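Local coordinates for protein-l-isoaspartate o-methyltransferase (Thermotoga maritima, PDB 1DL5), which methylates isoaspartyl residues of damaged proteins as a protein-repair enzyme, probably taking the methyl group from S-adenosylmethionine, at residues 241-246 and 299-304. Numbering follows the deposited sequence.
Sequences VELVDL and EYLMLH
Leu243, Leu301 and Leu303 share one rotamer type, with CG anti to the carbonyl carbon and CD1 or CD2 carried out toward the opposing segment. With chi1 -79°, CG of Leu243 lies beside the backbone N, and this swings the fork across from a CB that does not itself point at the other segment. Leu301 CD1 meets both methyls of this fork, lying 3.9 Å from Leu243 CD1 and equally near Leu243 CD2. Leu303 comes to one branch alone, with its CD2 4.1 Å from Leu243 CD2. The Leu243 side chain crosses each of the other two at about a right angle. The contacts are methyl against methyl. All three leucines are buried. Trp290 of helix 281-292 touches Leu243 and Leu301, and Phe298 also packs on Leu243.

Strand 302-306 lies antiparallel between 194-202 and 312-314, in the nine-stranded sheet that also holds the parallel strands of the Rossmann-type methyltransferase part. Helix 237-248 of the C-terminal part packs by Leu243 against this end of the sheet. Leu301 and Leu303 both direct CB toward the helix.

Apart from the leucines, a water bridges Glu242 and Glu299. Its oxygen lies 2.9 Å from both Glu242 OE1 and Glu299 OE1 and can donate to either. With more acceptors around it than protons, the bonds may be shared. Glu242 OE1 and Glu299 OE1 are 5.2 Å apart. The water, and the salt bridge of Glu299 OE2 with Arg182, may ease the repulsion of like charges. Glu242 OE2 is hydrogen-bonded to Ser180 OG, and Glu299 OE1 also to Ser297 OG.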
# COMPACT_ATOMS: atom_id res chain seq x y z
N VAL A 241 -9.27 -10.07 -16.08
CA VAL A 241 -8.81 -8.77 -16.53
C VAL A 241 -9.97 -7.77 -16.56
O VAL A 241 -9.80 -6.60 -16.20
CB VAL A 241 -8.15 -8.85 -17.92
CG1 VAL A 241 -7.88 -7.46 -18.47
CG2 VAL A 241 -6.84 -9.63 -17.82
N GLU A 242 -11.15 -8.24 -16.98
CA GLU A 242 -12.33 -7.37 -17.00
C GLU A 242 -12.58 -6.89 -15.57
O GLU A 242 -12.87 -5.72 -15.33
CB GLU A 242 -13.58 -8.12 -17.47
CG GLU A 242 -13.56 -8.65 -18.90
CD GLU A 242 -14.92 -9.23 -19.32
OE1 GLU A 242 -15.57 -9.90 -18.49
OE2 GLU A 242 -15.32 -9.02 -20.48
N LEU A 243 -12.47 -7.82 -14.63
CA LEU A 243 -12.70 -7.49 -13.23
C LEU A 243 -11.66 -6.50 -12.69
O LEU A 243 -11.99 -5.61 -11.90
CB LEU A 243 -12.73 -8.77 -12.39
CG LEU A 243 -14.06 -9.53 -12.46
CD1 LEU A 243 -13.89 -10.98 -11.99
CD2 LEU A 243 -15.10 -8.81 -11.60
N VAL A 244 -10.40 -6.65 -13.10
CA VAL A 244 -9.35 -5.74 -12.64
C VAL A 244 -9.60 -4.34 -13.19
O VAL A 244 -9.38 -3.34 -12.50
CB VAL A 244 -7.95 -6.22 -13.10
CG1 VAL A 244 -6.89 -5.15 -12.79
CG2 VAL A 244 -7.59 -7.53 -12.38
N ASP A 245 -10.08 -4.28 -14.43
CA ASP A 245 -10.41 -3.02 -15.09
C ASP A 245 -11.48 -2.30 -14.28
O ASP A 245 -11.34 -1.13 -13.93
CB ASP A 245 -10.95 -3.31 -16.50
CG ASP A 245 -11.32 -2.06 -17.28
OD1 ASP A 245 -11.30 -0.95 -16.72
OD2 ASP A 245 -11.65 -2.21 -18.47
N LEU A 246 -12.55 -3.02 -13.95
CA LEU A 246 -13.67 -2.46 -13.21
C LEU A 246 -13.41 -2.16 -11.75
O LEU A 246 -13.83 -1.12 -11.23
CB LEU A 246 -14.88 -3.41 -13.28
CG LEU A 246 -15.49 -3.68 -14.66
CD1 LEU A 246 -16.38 -4.92 -14.59
CD2 LEU A 246 -16.28 -2.46 -15.12
N GLU A 299 -20.72 -9.84 -14.25
CA GLU A 299 -22.18 -9.72 -14.21
C GLU A 299 -22.82 -10.44 -13.02
O GLU A 299 -23.91 -10.08 -12.58
CB GLU A 299 -22.81 -10.27 -15.50
CG GLU A 299 -22.38 -9.55 -16.77
CD GLU A 299 -21.26 -10.27 -17.51
OE1 GLU A 299 -20.37 -10.84 -16.84
OE2 GLU A 299 -21.26 -10.24 -18.76
N TYR A 300 -22.13 -11.45 -12.50
CA TYR A 300 -22.68 -12.24 -11.40
C TYR A 300 -22.03 -12.04 -10.04
O TYR A 300 -22.20 -12.88 -9.15
CB TYR A 300 -22.64 -13.72 -11.77
CG TYR A 300 -23.17 -14.01 -13.15
CD1 TYR A 300 -24.53 -14.17 -13.38
CD2 TYR A 300 -22.31 -14.07 -14.25
CE1 TYR A 300 -25.04 -14.38 -14.66
CE2 TYR A 300 -22.80 -14.28 -15.54
CZ TYR A 300 -24.17 -14.43 -15.73
OH TYR A 300 -24.66 -14.62 -17.00
N LEU A 301 -21.30 -10.95 -9.87
CA LEU A 301 -20.61 -10.68 -8.61
C LEU A 301 -20.98 -9.33 -8.02
O LEU A 301 -21.39 -8.42 -8.74
CB LEU A 301 -19.10 -10.71 -8.83
CG LEU A 301 -18.46 -11.97 -9.41
CD1 LEU A 301 -16.99 -11.70 -9.75
CD2 LEU A 301 -18.59 -13.11 -8.40
N MET A 302 -20.84 -9.19 -6.70
CA MET A 302 -21.09 -7.90 -6.08
C MET A 302 -19.73 -7.22 -6.05
O MET A 302 -18.75 -7.79 -5.55
CB MET A 302 -21.64 -8.04 -4.67
CG MET A 302 -21.92 -6.69 -4.04
SD MET A 302 -22.89 -6.78 -2.54
CE MET A 302 -24.53 -6.96 -3.24
N LEU A 303 -19.67 -6.01 -6.59
CA LEU A 303 -18.42 -5.27 -6.66
C LEU A 303 -18.28 -4.25 -5.55
O LEU A 303 -19.22 -3.53 -5.23
CB LEU A 303 -18.33 -4.57 -8.02
CG LEU A 303 -18.63 -5.46 -9.23
CD1 LEU A 303 -18.44 -4.65 -10.50
CD2 LEU A 303 -17.70 -6.68 -9.23
N HIS A 304 -17.09 -4.22 -4.94
CA HIS A 304 -16.80 -3.27 -3.87
C HIS A 304 -15.60 -2.49 -4.38
O HIS A 304 -14.45 -2.91 -4.22
CB HIS A 304 -16.46 -4.01 -2.57
CG HIS A 304 -17.54 -4.95 -2.10
ND1 HIS A 304 -18.26 -4.75 -0.95
CD2 HIS A 304 -17.99 -6.12 -2.62
CE1 HIS A 304 -19.10 -5.75 -0.77
NE2 HIS A 304 -18.96 -6.59 -1.78
O HOH W 1 -18.20 -11.04 -18.80